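Local coordinates for regulatory protein SdiA (Escherichia coli, PDB 4LFU), which acts as a LuxR-type quorum-sensing receptor and transcription factor that binds AI-1 autoinducers and DNA, activating transcription from an ftsQAZ promoter and ydiV expression, at the interface of chains A and B. Coordinates in Å, arbitrary orientation; residue numbers count along the deposited sequence, not the author numbering. Chains: chain A/B, Regulatory protein SdiA.

All three contacts lie on the two-fold symmetric interface of chains A and B; contacts 2 and 3 straddle the axis, and contact 1 has a twin with the chains exchanged. The C-alpha centres of contact 1 and contact 3 are about 8 Å apart, and both use A:Ala192, B:Phe52 and B:Gln229. The centre of contact 2 lies about 16 Å from that of contact 1 and 14 Å from that of contact 3, with which it shares A:Ala235 and B:Ala235. Helix 227-237 enters all three. Autoinducer-binding and DNA-binding domains are thus both held across the interface, probably that of the LuxR-type dimer, which could couple sensing to DNA binding.

Contact 1: the interface of chains A and B. Residues chain A 189, 192-194; chain B 51-53, 225, 229, 233.
One face of the B:Phe52 ring receives the methyl group of A:Ala192, whose CB sits 3.9 Å from the ring centroid of B:Phe52 in a CH-pi contact. The B:Tyr233 ring is met at its edge instead, where the carbonyl O of A:Ala192 and carboxylate oxygen OE1 of A:Glu193 both lie in the ring plane. The A:Glu193 carboxylate stands almost square to that ring, the planes 89° apart, and the phenol OH of B:Tyr233 donates to A:Glu193 OE1 at 2.7 Å on its syn lone pair. A:Glu193 follows helix 182-192 and carries its CG beside its backbone N (chi1 -76°); a second bend (chi2 -61°) brings the carboxylate between B:Tyr233 and the loop 51-53 of chain B. Its other oxygen, OE2, is directed at the backbone of that loop and takes a weak hydrogen bond from B:Thr53 N at 3.4 Å. The model sets OE2 too near B:Phe52 N for the separation to be meaningful. The A:Glu193 side chain crosses that of B:Thr53 obliquely, CG 3.8 Å from CB. Across the loop from B:Tyr233, A:Arg189 bends at chi3 and lays CD 3.4 Å from B:Phe52 O. B:Gln229, with CG anti to its backbone N, extends towards A:Glu193 and A:Gly194. As modelled, its OE1 clashes with A:Glu193 O at 2.8 Å, both being acceptors; a flipped amide would present NE2 to this carbonyl.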
# COMPACT_ATOMS: atom_id res chain seq x y z
N ARG A 189 1.66 0.18 -20.37
CA ARG A 189 2.82 -0.50 -19.77
C ARG A 189 4.14 -0.35 -20.51
O ARG A 189 5.18 -0.16 -19.89
CB ARG A 189 2.52 -1.98 -19.53
CG ARG A 189 1.52 -2.21 -18.40
CD ARG A 189 1.52 -3.69 -17.95
NE ARG A 189 1.03 -4.58 -19.01
CZ ARG A 189 -0.26 -4.80 -19.27
NH1 ARG A 189 -1.21 -4.22 -18.54
NH2 ARG A 189 -0.59 -5.63 -20.24
N ALA A 192 5.29 3.33 -20.07
CA ALA A 192 5.89 3.53 -18.76
C ALA A 192 7.30 2.95 -18.67
O ALA A 192 8.06 3.34 -17.78
CB ALA A 192 4.98 2.92 -17.69
N GLU A 193 7.64 2.03 -19.58
CA GLU A 193 8.97 1.41 -19.64
C GLU A 193 9.93 2.20 -20.51
O GLU A 193 11.11 1.84 -20.62
CB GLU A 193 8.91 -0.03 -20.17
CG GLU A 193 8.39 -1.06 -19.18
CD GLU A 193 9.25 -1.20 -17.92
OE1 GLU A 193 10.43 -0.79 -17.88
OE2 GLU A 193 8.72 -1.72 -16.93
N GLY A 194 9.43 3.27 -21.13
CA GLY A 194 10.26 4.15 -21.95
C GLY A 194 10.25 3.85 -23.43
O GLY A 194 11.05 4.41 -24.18
N PRO B 51 10.07 -4.08 -13.19
CA PRO B 51 9.62 -3.46 -14.47
C PRO B 51 8.13 -3.73 -14.74
O PRO B 51 7.61 -4.79 -14.33
CB PRO B 51 10.49 -4.15 -15.53
CG PRO B 51 11.63 -4.74 -14.78
CD PRO B 51 11.07 -5.13 -13.43
N PHE B 52 7.44 -2.79 -15.39
CA PHE B 52 5.99 -2.88 -15.61
C PHE B 52 5.61 -4.01 -16.54
O PHE B 52 4.50 -4.56 -16.48
CB PHE B 52 5.44 -1.58 -16.19
CG PHE B 52 5.68 -0.38 -15.33
CD1 PHE B 52 4.89 -0.16 -14.21
CD2 PHE B 52 6.67 0.54 -15.65
CE1 PHE B 52 5.09 0.97 -13.42
CE2 PHE B 52 6.88 1.66 -14.87
CZ PHE B 52 6.09 1.88 -13.77
N THR B 53 6.57 -4.35 -17.39
CA THR B 53 6.41 -5.22 -18.54
C THR B 53 6.70 -6.69 -18.21
O THR B 53 6.09 -7.59 -18.79
CB THR B 53 7.31 -4.67 -19.67
OG1 THR B 53 6.47 -4.14 -20.70
CG2 THR B 53 8.27 -5.71 -20.21
N PRO B 225 15.94 5.54 -20.66
CA PRO B 225 16.01 6.16 -22.00
C PRO B 225 15.33 7.55 -22.16
O PRO B 225 15.62 8.28 -23.11
CB PRO B 225 15.33 5.13 -22.90
CG PRO B 225 14.38 4.43 -22.02
CD PRO B 225 14.99 4.40 -20.63
N GLN B 229 9.88 7.10 -18.43
CA GLN B 229 10.30 5.95 -17.61
C GLN B 229 10.71 6.40 -16.21
O GLN B 229 10.39 5.74 -15.22
CB GLN B 229 11.43 5.11 -18.27
CG GLN B 229 11.77 3.90 -17.36
CD GLN B 229 13.02 3.12 -17.73
OE1 GLN B 229 13.00 2.32 -18.66
NE2 GLN B 229 14.09 3.30 -16.96
N TYR B 233 8.47 5.19 -13.04
CA TYR B 233 9.14 4.42 -11.98
C TYR B 233 9.01 5.09 -10.61
O TYR B 233 8.67 4.44 -9.61
CB TYR B 233 10.61 4.17 -12.35
CG TYR B 233 10.83 2.91 -13.17
CD1 TYR B 233 10.17 2.71 -14.37
CD2 TYR B 233 11.72 1.92 -12.73
CE1 TYR B 233 10.39 1.56 -15.13
CE2 TYR B 233 11.94 0.75 -13.49
CZ TYR B 233 11.27 0.58 -14.68
OH TYR B 233 11.49 -0.55 -15.43

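Contact 2: the interface of chains A and B. Residues chain A 124-126, 128, 235-236; chain B 124-126, 128, 235-236.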
# COMPACT_ATOMS: atom_id res chain seq x y z
N MET A 124 -2.15 2.82 4.10
CA MET A 124 -2.14 3.03 2.67
C MET A 124 -3.14 2.11 2.01
O MET A 124 -3.10 0.91 2.21
CB MET A 124 -0.77 2.76 2.06
CG MET A 124 -0.84 2.83 0.53
SD MET A 124 0.77 3.00 -0.20
CE MET A 124 1.47 1.36 0.07
N LEU A 125 -4.03 2.69 1.20
CA LEU A 125 -5.07 1.92 0.50
C LEU A 125 -4.58 1.26 -0.82
O LEU A 125 -3.53 1.64 -1.36
CB LEU A 125 -6.31 2.80 0.28
CG LEU A 125 -6.83 3.39 1.59
CD1 LEU A 125 -7.72 4.59 1.32
CD2 LEU A 125 -7.55 2.34 2.43
N PRO A 126 -5.37 0.29 -1.36
CA PRO A 126 -4.95 -0.37 -2.64
C PRO A 126 -4.73 0.62 -3.78
O PRO A 126 -3.97 0.33 -4.70
CB PRO A 126 -6.12 -1.33 -2.95
CG PRO A 126 -6.84 -1.53 -1.59
CD PRO A 126 -6.66 -0.22 -0.86
N ARG A 128 -3.36 3.55 -3.34
CA ARG A 128 -2.21 4.35 -2.87
C ARG A 128 -2.61 5.66 -2.18
O ARG A 128 -1.76 6.50 -1.88
CB ARG A 128 -1.22 4.61 -4.01
CG ARG A 128 -0.39 3.43 -4.41
CD ARG A 128 -1.17 2.44 -5.25
NE ARG A 128 -0.27 1.64 -6.06
CZ ARG A 128 -0.39 0.33 -6.24
NH1 ARG A 128 -1.42 -0.31 -5.70
NH2 ARG A 128 0.49 -0.32 -6.98
N ALA A 235 0.35 4.39 -13.25
CA ALA A 235 1.42 3.87 -12.42
C ALA A 235 1.19 4.21 -10.93
O ALA A 235 1.32 3.33 -10.07
CB ALA A 235 2.73 4.40 -12.89
N ALA A 236 0.78 5.46 -10.64
CA ALA A 236 0.62 5.91 -9.24
C ALA A 236 -0.51 5.22 -8.49
O ALA A 236 -0.37 4.91 -7.29
CB ALA A 236 0.45 7.40 -9.18
N MET B 124 0.67 -5.32 0.80
CA MET B 124 1.35 -4.37 -0.06
C MET B 124 2.30 -3.54 0.77
O MET B 124 1.90 -2.94 1.76
CB MET B 124 0.38 -3.42 -0.75
CG MET B 124 1.14 -2.33 -1.51
SD MET B 124 0.11 -1.51 -2.70
CE MET B 124 -0.99 -0.55 -1.66
N LEU B 125 3.56 -3.49 0.35
CA LEU B 125 4.59 -2.72 1.06
C LEU B 125 4.62 -1.20 0.71
O LEU B 125 4.03 -0.79 -0.30
CB LEU B 125 5.96 -3.38 0.85
CG LEU B 125 5.96 -4.85 1.27
CD1 LEU B 125 7.13 -5.59 0.63
CD2 LEU B 125 5.96 -5.00 2.78
N PRO B 126 5.32 -0.38 1.54
CA PRO B 126 5.37 1.08 1.25
C PRO B 126 5.93 1.39 -0.15
O PRO B 126 5.61 2.44 -0.71
CB PRO B 126 6.31 1.64 2.34
CG PRO B 126 6.27 0.57 3.47
CD PRO B 126 6.09 -0.74 2.75
N ARG B 128 5.22 -0.42 -2.77
CA ARG B 128 4.19 -1.00 -3.66
C ARG B 128 4.53 -2.43 -4.15
O ARG B 128 3.86 -2.97 -5.02
CB ARG B 128 3.91 -0.08 -4.85
CG ARG B 128 3.10 1.14 -4.52
CD ARG B 128 3.93 2.20 -3.82
NE ARG B 128 3.33 3.51 -4.01
CZ ARG B 128 3.22 4.42 -3.05
NH1 ARG B 128 3.72 4.17 -1.85
NH2 ARG B 128 2.64 5.58 -3.31
N ALA B 235 6.65 7.39 -9.80
CA ALA B 235 5.24 7.33 -9.49
C ALA B 235 4.85 5.95 -8.93
O ALA B 235 4.14 5.86 -7.92
CB ALA B 235 4.44 7.66 -10.70
N ALA B 236 5.36 4.86 -9.56
CA ALA B 236 4.97 3.49 -9.16
C ALA B 236 5.45 3.09 -7.76
O ALA B 236 4.72 2.41 -7.02
CB ALA B 236 5.43 2.49 -10.17
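In this LuxR-type receptor the two autoinducer-binding domains meet through the end of strand 117-124 and the loop after it, while the last helices of the helix-turn-helix domains touch nearby. Apolar contacts dominate. A:Met124 and B:Met124 each put CG anti to the backbone N (chi1 173°), then bend at chi3 (71°), so that the two methionine side chains cross at about a right angle and the methyl carbons A:Met124 CE and B:Met124 CE meet at 3.6 Å across the two-fold. The A:Met124 methyl also approaches the backbone, CE 3.4 Å from B:Leu125 O. Its sulphur, A:Met124 SD, lies over the face of the B:Arg128 guanidinium, presumably a cation, 3.6 Å from NH1. Probably like charges also come close. A:Arg128 and B:Arg128 reach past each other in opposite senses, A:Arg128 CG 3.7 Å from B:Arg128 NE, guanidinium planes 79° apart and NE 4.6 Å from NE; any repulsion may be eased by a polar bond inside each chain. There A:Arg128 NH1 donates to A:Pro126 O at 2.8 Å, close to the guanidinium plane and in the carbonyl plane, which fixes the rotation of the group. Between the paired helices 227-237, A:Ala235 O faces B:Ala236 CA at 3.8 Å.

Contact 3: the interface of chains A and B. Residues chain A 52, 191-192, 228-229, 231-232, 235; chain B 52, 191-192, 228-229, 231-232, 235.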
# COMPACT_ATOMS: atom_id res chain seq x y z
N PHE A 52 -0.16 15.05 -8.58
CA PHE A 52 1.17 14.93 -7.97
C PHE A 52 1.66 16.25 -7.38
O PHE A 52 2.46 16.28 -6.45
CB PHE A 52 2.21 14.45 -8.98
CG PHE A 52 1.89 13.11 -9.58
CD1 PHE A 52 2.12 11.95 -8.86
CD2 PHE A 52 1.39 13.02 -10.87
CE1 PHE A 52 1.85 10.71 -9.43
CE2 PHE A 52 1.12 11.79 -11.44
CZ PHE A 52 1.35 10.64 -10.73
N THR A 191 4.72 2.10 -22.58
CA THR A 191 4.96 3.55 -22.46
C THR A 191 5.75 3.90 -21.17
O THR A 191 6.76 4.63 -21.20
CB THR A 191 3.63 4.32 -22.57
OG1 THR A 191 3.07 4.07 -23.86
CG2 THR A 191 3.83 5.86 -22.39
N ALA A 192 5.29 3.33 -20.07
CA ALA A 192 5.89 3.53 -18.76
C ALA A 192 7.30 2.95 -18.67
O ALA A 192 8.06 3.34 -17.78
CB ALA A 192 4.98 2.92 -17.69
N THR A 228 2.41 10.76 -21.01
CA THR A 228 3.20 10.77 -19.75
C THR A 228 2.31 10.88 -18.55
O THR A 228 2.48 10.12 -17.60
CB THR A 228 4.27 11.90 -19.70
OG1 THR A 228 5.05 11.89 -20.90
CG2 THR A 228 5.21 11.68 -18.49
N GLN A 229 1.37 11.83 -18.60
CA GLN A 229 0.38 12.02 -17.53
C GLN A 229 -0.51 10.77 -17.38
O GLN A 229 -0.83 10.36 -16.26
CB GLN A 229 -0.50 13.28 -17.72
CG GLN A 229 -1.47 13.42 -16.52
CD GLN A 229 -2.56 14.47 -16.67
OE1 GLN A 229 -2.32 15.65 -16.50
NE2 GLN A 229 -3.80 14.02 -16.92
N ALA A 231 0.26 7.55 -18.27
CA ALA A 231 1.09 6.50 -17.71
C ALA A 231 1.42 6.73 -16.23
O ALA A 231 1.38 5.80 -15.43
CB ALA A 231 2.38 6.35 -18.54
N CYS A 232 1.73 7.98 -15.86
CA CYS A 232 2.07 8.29 -14.45
C CYS A 232 0.90 8.17 -13.51
O CYS A 232 1.06 7.68 -12.43
CB CYS A 232 2.67 9.69 -14.32
SG CYS A 232 4.29 9.75 -15.01
N ALA A 235 0.35 4.39 -13.25
CA ALA A 235 1.42 3.87 -12.42
C ALA A 235 1.19 4.21 -10.93
O ALA A 235 1.32 3.33 -10.07
CB ALA A 235 2.73 4.40 -12.89
N PHE B 52 7.44 -2.79 -15.39
CA PHE B 52 5.99 -2.88 -15.61
C PHE B 52 5.61 -4.01 -16.54
O PHE B 52 4.50 -4.56 -16.48
CB PHE B 52 5.44 -1.58 -16.19
CG PHE B 52 5.68 -0.38 -15.33
CD1 PHE B 52 4.89 -0.16 -14.21
CD2 PHE B 52 6.67 0.54 -15.65
CE1 PHE B 52 5.09 0.97 -13.42
CE2 PHE B 52 6.88 1.66 -14.87
CZ PHE B 52 6.09 1.88 -13.77
N THR B 191 6.54 16.85 -14.49
CA THR B 191 6.61 15.93 -15.63
C THR B 191 5.44 14.92 -15.64
O THR B 191 4.75 14.72 -16.66
CB THR B 191 7.99 15.23 -15.67
OG1 THR B 191 8.99 16.23 -15.85
CG2 THR B 191 8.09 14.20 -16.83
N ALA B 192 5.21 14.33 -14.47
CA ALA B 192 4.15 13.36 -14.26
C ALA B 192 2.75 13.97 -14.42
O ALA B 192 1.79 13.23 -14.63
CB ALA B 192 4.31 12.71 -12.89
N THR B 228 9.82 9.81 -19.24
CA THR B 228 8.58 9.05 -19.00
C THR B 228 8.83 7.86 -18.11
O THR B 228 8.08 7.65 -17.16
CB THR B 228 7.88 8.56 -20.31
OG1 THR B 228 7.75 9.65 -21.23
CG2 THR B 228 6.48 7.99 -19.99
N GLN B 229 9.88 7.10 -18.43
CA GLN B 229 10.30 5.95 -17.61
C GLN B 229 10.71 6.40 -16.21
O GLN B 229 10.39 5.74 -15.22
CB GLN B 229 11.43 5.11 -18.27
CG GLN B 229 11.77 3.90 -17.36
CD GLN B 229 13.02 3.12 -17.73
OE1 GLN B 229 13.00 2.32 -18.66
NE2 GLN B 229 14.09 3.30 -16.96
N ALA B 231 9.71 9.23 -14.54
CA ALA B 231 8.50 9.64 -13.86
C ALA B 231 7.61 8.45 -13.47
O ALA B 231 7.06 8.41 -12.37
CB ALA B 231 7.72 10.65 -14.72
N CYS B 232 7.45 7.48 -14.37
CA CYS B 232 6.60 6.30 -14.09
C CYS B 232 7.16 5.40 -13.02
O CYS B 232 6.42 4.92 -12.21
CB CYS B 232 6.35 5.48 -15.35
SG CYS B 232 5.27 6.34 -16.46
N ALA B 235 6.65 7.39 -9.80
CA ALA B 235 5.24 7.33 -9.49
C ALA B 235 4.85 5.95 -8.93
O ALA B 235 4.14 5.86 -7.92
CB ALA B 235 4.44 7.66 -10.70
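Helix 227-237 keeps regular helical torsions in both chains and meets its copy across the two-fold, while helix 182-192 ends at A:Ala192 and B:Ala192, where psi relaxes to -20° as the carbonyl turns towards the partner. Cysteine is at the centre. A:Cys232 SG, anti to its carbonyl carbon (chi1 -71°), lies 3.6 Å from the methyl CB of B:Ala231. It also touches the last turn of the other helix, with A:Cys232 SG 3.6 Å from B:Ala192 CB. The two sulphurs, A:Cys232 SG and B:Cys232 SG, are 3.8 Å apart, in contact without a disulphide. Each thiol is directed back along its own helix, where A:Cys232 SG makes a weak hydrogen bond to A:Thr228 O. One turn earlier, A:Thr228 and B:Thr228 cross obliquely, OG1 to OG1 at 3.5 Å, too far for a hydrogen bond. Their methyls, anti to the backbone N, point at the neighbouring helix: A:Thr228 CG2 lies 3.6 Å from B:Thr191 O. Towards the C-terminal end, A:Ala235 CB rests 3.8 Å from B:Cys232 O, the small side chain probably allowing this approach. The patch joins the two LuxR-type helix-turn-helix domains and probably sets the relative placement of their recognition helices for DNA.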